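Local structure of vacuolar protein sorting-associated protein 53 (3NS4) at residues 149-157 with 202-210; 163-172 with 218-227. The protein works within the four-subunit GARP tethering complex in retrograde transport from endosomes to the late Golgi, this fragment being its C-terminal helical domain. The protein carries 2 engineered substitutions. All blocks are in the same frame, centred on the assembly; numbering follows the deposited sequence.

Interaction 1. Residues 149-157 with 202-210; sequences SAVWSFVLA and VLLGQFENN
Ala150 opens the contact: its methyl group, pointing at the second helix, lies against the end of Glu208, whose chain, extended beyond CG, brings OE2 to 3.2 Å from Ala150 CB. The carboxylate of Glu208 also has a long, weak ion pair with Arg192. One residue on, Val151 has its CB turned away from the second helix and meets it mainly through the backbone, its CA lying 4.4 Å from Leu204 CD1. Ser153 meets the in-plane edge of the Phe207 ring with CB, 3.9 Å from Phe207 CE2. Its hydroxyl turns back along its own helix: OG lies anti to the carbonyl carbon and donates to Ser149 O, which also accepts the backbone bond from Ser153 N on the opposite face of its plane. The two helices, both of this all-helical C-terminal domain, cross at 90° with their axes 10.2 Å apart, and Phe207 fits as a knob into the hole formed by Ala150, Ser153, Phe154 and Ala157. With CG anti to the backbone N (chi1 -162°), Phe154 sends its ring across to form an offset stack with Phe207, centroids 4.4 Å apart and planes 15° from parallel. Phe207 CB sits over the centre of the Phe154 ring, a CH-pi contact at 3.8 Å from the centroid, while Leu204 CD1 comes to 3.7 Å from Phe154 CD2. Phe197 stacks on Phe154 too, and Ile44 of helix 20-47 touches it. Farther along, the methyl of Ala157 packs 3.9 Å from Phe207 CE1.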
loop_
_atom_site.group_PDB
_atom_site.type_symbol
_atom_site.label_atom_id
_atom_site.label_comp_id
_atom_site.label_asym_id
_atom_site.label_seq_id
_atom_site.Cartn_x
_atom_site.Cartn_y
_atom_site.Cartn_z
ATOM N N SER A 149 -3.084 -13.486 3.358
ATOM C CA SER A 149 -3.058 -13.955 1.989
ATOM C C SER A 149 -3.786 -13.050 1.014
ATOM O O SER A 149 -3.366 -12.956 -0.147
ATOM C CB SER A 149 -3.626 -15.359 1.902
ATOM O OG SER A 149 -4.966 -15.337 2.325
ATOM N N ALA A 150 -4.874 -12.404 1.436
ATOM C CA ALA A 150 -5.544 -11.478 0.518
ATOM C C ALA A 150 -4.614 -10.277 0.188
ATOM O O ALA A 150 -4.475 -9.884 -0.984
ATOM C CB ALA A 150 -6.851 -11.003 1.083
ATOM N N VAL A 151 -3.955 -9.728 1.212
ATOM C CA VAL A 151 -3.038 -8.617 1.022
ATOM C C VAL A 151 -1.926 -9.074 0.081
ATOM O O VAL A 151 -1.578 -8.417 -0.924
ATOM C CB VAL A 151 -2.464 -8.165 2.386
ATOM C CG1 VAL A 151 -1.233 -7.301 2.235
ATOM C CG2 VAL A 151 -3.512 -7.425 3.183
ATOM N N TRP A 152 -1.404 -10.246 0.377
ATOM C CA TRP A 152 -0.333 -10.763 -0.425
ATOM C C TRP A 152 -0.702 -10.808 -1.893
ATOM O O TRP A 152 0.102 -10.488 -2.780
ATOM C CB TRP A 152 -0.033 -12.146 0.059
ATOM C CG TRP A 152 1.100 -12.729 -0.606
ATOM C CD1 TRP A 152 2.414 -12.577 -0.286
ATOM C CD2 TRP A 152 1.044 -13.616 -1.715
ATOM N NE1 TRP A 152 3.200 -13.335 -1.146
ATOM C CE2 TRP A 152 2.379 -13.983 -2.031
ATOM C CE3 TRP A 152 -0.010 -14.147 -2.476
ATOM C CZ2 TRP A 152 2.691 -14.837 -3.086
ATOM C CZ3 TRP A 152 0.295 -15.015 -3.520
ATOM C CH2 TRP A 152 1.642 -15.347 -3.815
ATOM N N SER A 153 -1.953 -11.155 -2.127
ATOM C CA SER A 153 -2.442 -11.363 -3.454
ATOM C C SER A 153 -2.686 -10.099 -4.182
ATOM O O SER A 153 -2.446 -10.007 -5.395
ATOM C CB SER A 153 -3.735 -12.130 -3.355
ATOM O OG SER A 153 -3.488 -13.342 -2.664
ATOM N N PHE A 154 -3.195 -9.123 -3.452
ATOM C CA PHE A 154 -3.488 -7.852 -4.062
ATOM C C PHE A 154 -2.149 -7.259 -4.454
ATOM O O PHE A 154 -1.955 -6.843 -5.606
ATOM C CB PHE A 154 -4.274 -6.982 -3.109
ATOM C CG PHE A 154 -4.971 -5.856 -3.778
ATOM C CD1 PHE A 154 -5.157 -5.868 -5.169
ATOM C CD2 PHE A 154 -5.559 -4.823 -3.023
ATOM C CE1 PHE A 154 -5.836 -4.808 -5.826
ATOM C CE2 PHE A 154 -6.252 -3.767 -3.681
ATOM C CZ PHE A 154 -6.386 -3.756 -5.082
ATOM N N VAL A 155 -1.191 -7.308 -3.530
ATOM C CA VAL A 155 0.133 -6.822 -3.857
ATOM C C VAL A 155 0.640 -7.466 -5.145
ATOM O O VAL A 155 0.968 -6.760 -6.098
ATOM C CB VAL A 155 1.090 -7.079 -2.740
ATOM C CG1 VAL A 155 2.488 -6.725 -3.153
ATOM C CG2 VAL A 155 0.677 -6.256 -1.552
ATOM N N LEU A 156 0.670 -8.796 -5.193
ATOM C CA LEU A 156 1.170 -9.491 -6.384
ATOM C C LEU A 156 0.441 -9.086 -7.685
ATOM O O LEU A 156 1.056 -8.887 -8.747
ATOM C CB LEU A 156 1.090 -11.010 -6.179
ATOM C CG LEU A 156 1.761 -11.869 -7.258
ATOM C CD1 LEU A 156 3.261 -11.541 -7.353
ATOM C CD2 LEU A 156 1.538 -13.336 -6.948
ATOM N N ALA A 157 -0.878 -8.976 -7.598
ATOM C CA ALA A 157 -1.633 -8.558 -8.744
ATOM C C ALA A 157 -1.182 -7.146 -9.103
ATOM O O ALA A 157 -0.927 -6.854 -10.259
ATOM C CB ALA A 157 -3.109 -8.606 -8.438
ATOM N N VAL A 202 -11.741 -0.481 1.015
ATOM C CA VAL A 202 -12.701 -0.836 -0.029
ATOM C C VAL A 202 -12.067 -1.501 -1.270
ATOM O O VAL A 202 -12.531 -2.570 -1.724
ATOM C CB VAL A 202 -13.479 0.373 -0.501
ATOM C CG1 VAL A 202 -14.640 -0.085 -1.356
ATOM C CG2 VAL A 202 -13.949 1.167 0.690
ATOM N N LEU A 203 -11.023 -0.880 -1.828
ATOM C CA LEU A 203 -10.390 -1.452 -3.027
ATOM C C LEU A 203 -9.917 -2.864 -2.785
ATOM O O LEU A 203 -10.092 -3.720 -3.653
ATOM C CB LEU A 203 -9.274 -0.574 -3.577
ATOM C CG LEU A 203 -9.758 0.752 -4.189
ATOM C CD1 LEU A 203 -8.593 1.625 -4.545
ATOM C CD2 LEU A 203 -10.642 0.520 -5.413
ATOM N N LEU A 204 -9.348 -3.114 -1.601
ATOM C CA LEU A 204 -8.911 -4.458 -1.227
ATOM C C LEU A 204 -10.129 -5.392 -1.162
ATOM O O LEU A 204 -10.097 -6.509 -1.718
ATOM C CB LEU A 204 -8.188 -4.430 0.107
ATOM C CG LEU A 204 -7.914 -5.791 0.753
ATOM C CD1 LEU A 204 -6.796 -6.552 0.047
ATOM C CD2 LEU A 204 -7.597 -5.626 2.228
ATOM N N GLY A 205 -11.192 -4.933 -0.491
ATOM C CA GLY A 205 -12.443 -5.678 -0.417
ATOM C C GLY A 205 -12.932 -6.048 -1.817
ATOM O O GLY A 205 -13.132 -7.237 -2.101
ATOM N N GLN A 206 -13.122 -5.060 -2.707
ATOM C CA GLN A 206 -13.519 -5.381 -4.091
ATOM C C GLN A 206 -12.576 -6.404 -4.712
ATOM O O GLN A 206 -13.029 -7.390 -5.273
ATOM C CB GLN A 206 -13.548 -4.161 -4.981
ATOM C CG GLN A 206 -14.673 -3.191 -4.718
ATOM C CD GLN A 206 -14.531 -1.929 -5.579
ATOM O OE1 GLN A 206 -13.637 -1.822 -6.445
ATOM N NE2 GLN A 206 -15.398 -0.965 -5.332
ATOM N N PHE A 207 -11.269 -6.180 -4.606
ATOM C CA PHE A 207 -10.318 -7.144 -5.128
ATOM C C PHE A 207 -10.630 -8.556 -4.656
ATOM O O PHE A 207 -10.675 -9.491 -5.469
ATOM C CB PHE A 207 -8.887 -6.812 -4.738
ATOM C CG PHE A 207 -7.913 -7.819 -5.227
ATOM C CD1 PHE A 207 -7.636 -7.930 -6.577
ATOM C CD2 PHE A 207 -7.281 -8.677 -4.356
ATOM C CE1 PHE A 207 -6.734 -8.881 -7.055
ATOM C CE2 PHE A 207 -6.363 -9.637 -4.828
ATOM C CZ PHE A 207 -6.095 -9.730 -6.179
ATOM N N GLU A 208 -10.822 -8.707 -3.342
ATOM C CA GLU A 208 -11.159 -10.011 -2.762
ATOM C C GLU A 208 -12.402 -10.611 -3.458
ATOM O O GLU A 208 -12.355 -11.739 -3.928
ATOM C CB GLU A 208 -11.342 -9.925 -1.237
ATOM C CG GLU A 208 -10.046 -9.805 -0.409
ATOM C CD GLU A 208 -10.276 -9.574 1.109
ATOM O OE1 GLU A 208 -10.783 -8.488 1.489
ATOM O OE2 GLU A 208 -9.913 -10.450 1.936
ATOM N N ASN A 209 -13.490 -9.841 -3.561
ATOM C CA ASN A 209 -14.720 -10.300 -4.227
ATOM C C ASN A 209 -14.496 -10.790 -5.632
ATOM O O ASN A 209 -14.928 -11.884 -5.987
ATOM C CB ASN A 209 -15.753 -9.186 -4.301
ATOM C CG ASN A 209 -16.340 -8.847 -2.960
ATOM O OD1 ASN A 209 -16.310 -9.656 -2.032
ATOM N ND2 ASN A 209 -16.899 -7.642 -2.850
ATOM N N ASN A 210 -13.820 -9.969 -6.428
ATOM C CA ASN A 210 -13.575 -10.294 -7.810
ATOM C C ASN A 210 -12.844 -11.595 -7.904
ATOM O O ASN A 210 -13.106 -12.387 -8.807
ATOM C CB ASN A 210 -12.743 -9.218 -8.477
ATOM C CG ASN A 210 -13.373 -7.862 -8.395
ATOM O OD1 ASN A 210 -14.598 -7.731 -8.520
ATOM N ND2 ASN A 210 -12.538 -6.821 -8.186
#

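Interaction 2. Residues 163-172 with 218-227. Engineered in segment 163-172: Met171 (natural residue Leu).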
loop_
_atom_site.group_PDB
_atom_site.type_symbol
_atom_site.label_atom_id
_atom_site.label_comp_id
_atom_site.label_asym_id
_atom_site.label_seq_id
_atom_site.Cartn_x
_atom_site.Cartn_y
_atom_site.Cartn_z
ATOM N N TRP A 163 -2.506 -13.531 -15.115
ATOM C CA TRP A 163 -3.330 -14.579 -14.478
ATOM C C TRP A 163 -2.879 -15.998 -14.841
ATOM O O TRP A 163 -3.641 -16.781 -15.428
ATOM C CB TRP A 163 -4.821 -14.383 -14.805
ATOM C CG TRP A 163 -5.386 -13.100 -14.241
ATOM C CD1 TRP A 163 -5.842 -11.998 -14.939
ATOM C CD2 TRP A 163 -5.511 -12.775 -12.853
ATOM N NE1 TRP A 163 -6.264 -11.028 -14.058
ATOM C CE2 TRP A 163 -6.061 -11.476 -12.774
ATOM C CE3 TRP A 163 -5.213 -13.463 -11.662
ATOM C CZ2 TRP A 163 -6.323 -10.851 -11.547
ATOM C CZ3 TRP A 163 -5.474 -12.836 -10.443
ATOM C CH2 TRP A 163 -6.027 -11.546 -10.397
ATOM N N ASP A 164 -1.632 -16.307 -14.485
ATOM C CA ASP A 164 -1.014 -17.603 -14.749
ATOM C C ASP A 164 -0.977 -18.376 -13.445
ATOM O O ASP A 164 -0.132 -18.134 -12.579
ATOM C CB ASP A 164 0.398 -17.404 -15.331
ATOM C CG ASP A 164 1.101 -18.717 -15.677
ATOM O OD1 ASP A 164 0.418 -19.748 -15.886
ATOM O OD2 ASP A 164 2.351 -18.712 -15.755
ATOM N N LEU A 165 -1.913 -19.307 -13.317
ATOM C CA LEU A 165 -2.033 -20.111 -12.120
ATOM C C LEU A 165 -0.710 -20.778 -11.734
ATOM O O LEU A 165 -0.354 -20.819 -10.561
ATOM C CB LEU A 165 -3.161 -21.124 -12.289
ATOM C CG LEU A 165 -3.789 -21.588 -10.972
ATOM C CD1 LEU A 165 -5.141 -22.218 -11.199
ATOM C CD2 LEU A 165 -2.904 -22.540 -10.243
ATOM N N ALA A 166 0.019 -21.281 -12.729
ATOM C CA ALA A 166 1.322 -21.931 -12.509
ATOM C C ALA A 166 2.321 -20.982 -11.851
ATOM O O ALA A 166 3.023 -21.363 -10.918
ATOM C CB ALA A 166 1.890 -22.484 -13.819
ATOM N N LEU A 167 2.373 -19.750 -12.340
ATOM C CA LEU A 167 3.239 -18.739 -11.781
ATOM C C LEU A 167 2.759 -18.295 -10.385
ATOM O O LEU A 167 3.570 -18.059 -9.493
ATOM C CB LEU A 167 3.318 -17.577 -12.755
ATOM C CG LEU A 167 4.069 -16.300 -12.397
ATOM C CD1 LEU A 167 5.434 -16.534 -11.693
ATOM C CD2 LEU A 167 4.230 -15.489 -13.681
ATOM N N TRP A 168 1.450 -18.170 -10.196
ATOM C CA TRP A 168 0.919 -17.819 -8.886
ATOM C C TRP A 168 1.290 -18.845 -7.810
ATOM O O TRP A 168 1.750 -18.492 -6.724
ATOM C CB TRP A 168 -0.583 -17.660 -8.969
ATOM C CG TRP A 168 -0.989 -16.317 -9.431
ATOM C CD1 TRP A 168 -0.927 -15.831 -10.702
ATOM C CD2 TRP A 168 -1.536 -15.257 -8.617
ATOM N NE1 TRP A 168 -1.388 -14.526 -10.735
ATOM C CE2 TRP A 168 -1.774 -14.155 -9.472
ATOM C CE3 TRP A 168 -1.831 -15.132 -7.246
ATOM C CZ2 TRP A 168 -2.323 -12.949 -9.008
ATOM C CZ3 TRP A 168 -2.375 -13.934 -6.782
ATOM C CH2 TRP A 168 -2.617 -12.857 -7.670
ATOM N N LYS A 169 1.095 -20.119 -8.124
ATOM C CA LYS A 169 1.471 -21.195 -7.214
ATOM C C LYS A 169 2.968 -21.211 -7.015
ATOM O O LYS A 169 3.428 -21.542 -5.939
ATOM C CB LYS A 169 1.033 -22.562 -7.737
ATOM C CG LYS A 169 -0.429 -22.853 -7.577
ATOM C CD LYS A 169 -0.779 -24.261 -8.057
ATOM C CE LYS A 169 -2.222 -24.635 -7.686
ATOM N NZ LYS A 169 -2.625 -25.980 -8.161
ATOM N N LYS A 170 3.713 -20.879 -8.066
ATOM C CA LYS A 170 5.178 -20.835 -8.030
ATOM C C LYS A 170 5.552 -19.783 -6.957
ATOM O O LYS A 170 6.436 -19.990 -6.105
ATOM C CB LYS A 170 5.725 -20.495 -9.457
ATOM C CG LYS A 170 7.233 -20.785 -9.812
ATOM C CD LYS A 170 8.236 -19.677 -9.371
ATOM C CE LYS A 170 9.726 -20.012 -9.704
ATOM N NZ LYS A 170 10.780 -18.950 -9.356
HETATM N N MSE A 171 4.814 -18.678 -6.962
HETATM C CA MSE A 171 5.098 -17.586 -6.066
HETATM C C MSE A 171 4.606 -17.870 -4.675
HETATM O O MSE A 171 5.279 -17.592 -3.679
HETATM C CB MSE A 171 4.439 -16.307 -6.592
HETATM C CG MSE A 171 5.066 -15.724 -7.853
HETATM SE SE MSE A 171 7.029 -15.498 -7.755
HETATM C CE MSE A 171 7.227 -14.994 -5.866
ATOM N N TRP A 172 3.412 -18.426 -4.634
ATOM C CA TRP A 172 2.726 -18.688 -3.411
ATOM C C TRP A 172 3.371 -19.751 -2.547
ATOM O O TRP A 172 3.362 -19.673 -1.318
ATOM C CB TRP A 172 1.308 -19.105 -3.757
ATOM C CG TRP A 172 0.640 -19.728 -2.627
ATOM C CD1 TRP A 172 0.448 -21.056 -2.431
ATOM C CD2 TRP A 172 0.118 -19.061 -1.482
ATOM N NE1 TRP A 172 -0.191 -21.268 -1.231
ATOM C CE2 TRP A 172 -0.404 -20.060 -0.625
ATOM C CE3 TRP A 172 0.036 -17.718 -1.096
ATOM C CZ2 TRP A 172 -1.012 -19.762 0.596
ATOM C CZ3 TRP A 172 -0.576 -17.413 0.109
ATOM C CH2 TRP A 172 -1.095 -18.438 0.947
ATOM N N ASN A 218 -9.943 -24.424 -11.511
ATOM C CA ASN A 218 -8.638 -24.532 -10.851
ATOM C C ASN A 218 -8.406 -23.344 -9.980
ATOM O O ASN A 218 -8.098 -23.496 -8.799
ATOM C CB ASN A 218 -7.521 -24.637 -11.872
ATOM C CG ASN A 218 -7.510 -25.967 -12.560
ATOM O OD1 ASN A 218 -7.295 -26.997 -11.926
ATOM N ND2 ASN A 218 -7.742 -25.962 -13.865
ATOM N N TRP A 219 -8.551 -22.166 -10.591
ATOM C CA TRP A 219 -8.450 -20.887 -9.897
ATOM C C TRP A 219 -9.396 -20.886 -8.741
ATOM O O TRP A 219 -9.005 -20.634 -7.602
ATOM C CB TRP A 219 -8.803 -19.731 -10.822
ATOM C CG TRP A 219 -7.609 -19.234 -11.516
ATOM C CD1 TRP A 219 -7.254 -19.455 -12.812
ATOM C CD2 TRP A 219 -6.558 -18.447 -10.934
ATOM N NE1 TRP A 219 -6.048 -18.834 -13.079
ATOM C CE2 TRP A 219 -5.601 -18.212 -11.945
ATOM C CE3 TRP A 219 -6.339 -17.915 -9.661
ATOM C CZ2 TRP A 219 -4.439 -17.476 -11.720
ATOM C CZ3 TRP A 219 -5.182 -17.175 -9.435
ATOM C CH2 TRP A 219 -4.249 -16.959 -10.461
ATOM N N SER A 220 -10.650 -21.194 -9.048
ATOM C CA SER A 220 -11.675 -21.276 -8.040
ATOM C C SER A 220 -11.141 -22.092 -6.849
ATOM O O SER A 220 -11.200 -21.637 -5.700
ATOM C CB SER A 220 -12.928 -21.905 -8.639
ATOM O OG SER A 220 -14.040 -21.671 -7.803
ATOM N N LYS A 221 -10.574 -23.263 -7.137
ATOM C CA LYS A 221 -10.034 -24.136 -6.096
ATOM C C LYS A 221 -8.793 -23.534 -5.389
ATOM O O LYS A 221 -8.620 -23.669 -4.169
ATOM C CB LYS A 221 -9.741 -25.523 -6.675
ATOM C CG LYS A 221 -9.649 -26.611 -5.622
ATOM C CD LYS A 221 -9.319 -27.976 -6.220
ATOM C CE LYS A 221 -7.906 -28.024 -6.819
ATOM N NZ LYS A 221 -7.534 -29.393 -7.299
ATOM N N PHE A 222 -7.946 -22.861 -6.160
ATOM C CA PHE A 222 -6.746 -22.226 -5.624
ATOM C C PHE A 222 -7.105 -21.138 -4.618
ATOM O O PHE A 222 -6.492 -21.032 -3.566
ATOM C CB PHE A 222 -5.903 -21.648 -6.770
ATOM C CG PHE A 222 -4.693 -20.886 -6.314
ATOM C CD1 PHE A 222 -3.596 -21.549 -5.781
ATOM C CD2 PHE A 222 -4.644 -19.503 -6.426
ATOM C CE1 PHE A 222 -2.468 -20.845 -5.339
ATOM C CE2 PHE A 222 -3.504 -18.786 -5.998
ATOM C CZ PHE A 222 -2.418 -19.461 -5.455
ATOM N N VAL A 223 -8.107 -20.337 -4.960
ATOM C CA VAL A 223 -8.597 -19.252 -4.119
ATOM C C VAL A 223 -9.180 -19.736 -2.783
ATOM O O VAL A 223 -8.756 -19.291 -1.713
ATOM C CB VAL A 223 -9.702 -18.464 -4.877
ATOM C CG1 VAL A 223 -10.405 -17.449 -3.971
ATOM C CG2 VAL A 223 -9.133 -17.782 -6.084
ATOM N N ARG A 224 -10.153 -20.648 -2.861
ATOM C CA ARG A 224 -10.893 -21.105 -1.678
ATOM C C ARG A 224 -10.143 -22.039 -0.783
ATOM O O ARG A 224 -10.291 -21.950 0.430
ATOM C CB ARG A 224 -12.300 -21.605 -2.038
ATOM C CG ARG A 224 -13.086 -20.470 -2.711
ATOM C CD ARG A 224 -14.535 -20.755 -3.058
ATOM N NE ARG A 224 -15.050 -19.669 -3.908
ATOM C CZ ARG A 224 -16.318 -19.538 -4.310
ATOM N NH1 ARG A 224 -17.243 -20.415 -3.937
ATOM N NH2 ARG A 224 -16.673 -18.516 -5.081
ATOM N N GLN A 225 -9.299 -22.893 -1.361
ATOM C CA GLN A 225 -8.519 -23.836 -0.557
ATOM C C GLN A 225 -7.082 -23.425 -0.238
ATOM O O GLN A 225 -6.627 -23.621 0.892
ATOM C CB GLN A 225 -8.587 -25.251 -1.125
ATOM C CG GLN A 225 -9.930 -25.925 -0.870
ATOM C CD GLN A 225 -9.962 -27.346 -1.371
ATOM O OE1 GLN A 225 -9.180 -27.721 -2.245
ATOM N NE2 GLN A 225 -10.871 -28.151 -0.827
ATOM N N ASP A 226 -6.376 -22.853 -1.210
ATOM C CA ASP A 226 -4.971 -22.419 -0.997
ATOM C C ASP A 226 -4.789 -21.020 -0.373
ATOM O O ASP A 226 -3.968 -20.852 0.526
ATOM C CB ASP A 226 -4.139 -22.568 -2.281
ATOM C CG ASP A 226 -3.787 -24.033 -2.598
ATOM O OD1 ASP A 226 -3.241 -24.730 -1.710
ATOM O OD2 ASP A 226 -4.020 -24.471 -3.753
ATOM N N LEU A 227 -5.556 -20.036 -0.839
ATOM C CA LEU A 227 -5.495 -18.672 -0.303
ATOM C C LEU A 227 -6.543 -18.411 0.786
ATOM O O LEU A 227 -6.168 -18.047 1.902
ATOM C CB LEU A 227 -5.651 -17.649 -1.410
ATOM C CG LEU A 227 -4.738 -17.761 -2.629
ATOM C CD1 LEU A 227 -5.216 -16.750 -3.636
ATOM C CD2 LEU A 227 -3.257 -17.585 -2.328
#
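Trp219 reaches across from helix 217-227 to three residues of 163-172. Leu165 CD1 lies over the face of its five-membered ring, 3.8 Å from the centroid, and its six-membered ring presents an edge to the face of Trp168, with Trp219 CH2 3.5 Å from Trp168 CG. Trp163 turns its own edge to the face of Trp219, planes at 83°, which completes a cluster of three indoles. Farther along, Phe222 points an edge at the face of Trp172, centroid of the five-membered ring to centroid 5.6 Å, while Lys169 CG packs 3.6 Å from Phe222 CE1. Trp172, its CG anti to the backbone N (chi1 165°), extends its indole toward helix 217-227, and Leu227 CD2 sits over the six-membered ring, 3.6 Å from its centroid. With an alanine at Trp172, Leu227 CD2 would probably lose its ring and the edge of Phe222 the face it points at. In the second shell, a hydrogen bond from Trp168 NE1 to Pro162 O helps fix the indole that receives Trp219, and Phe53 meets the Trp163 ring. The two helices run nearly parallel, at 21°, and helix 149-159 borders both, through Trp152 against Trp172 and Ser153 against Trp168 and Leu227.

How the interactions relate
Of the four helices involved, helix 149-159 comes first along the chain, after four earlier helices, and is followed by helix 165-178, helix 201-212 and helix 217-227. Interaction 1 pairs the first with the third and closes a loop of 44 residues; interaction 2 pairs the second with the fourth and closes one of 45. The segments alternate along the chain, so the two closures cross, interlocking the four helices. The contacts also touch directly, their centres about 14 Å apart: Ser149 OG lies 3.0 Å from Leu227 O, a probable hydrogen bond between helix 149-159 and helix 217-227, and Trp152 CZ2 packs 3.8 Å from O of the engineered Met171. Helix 149-159 thereby joins the two contacts.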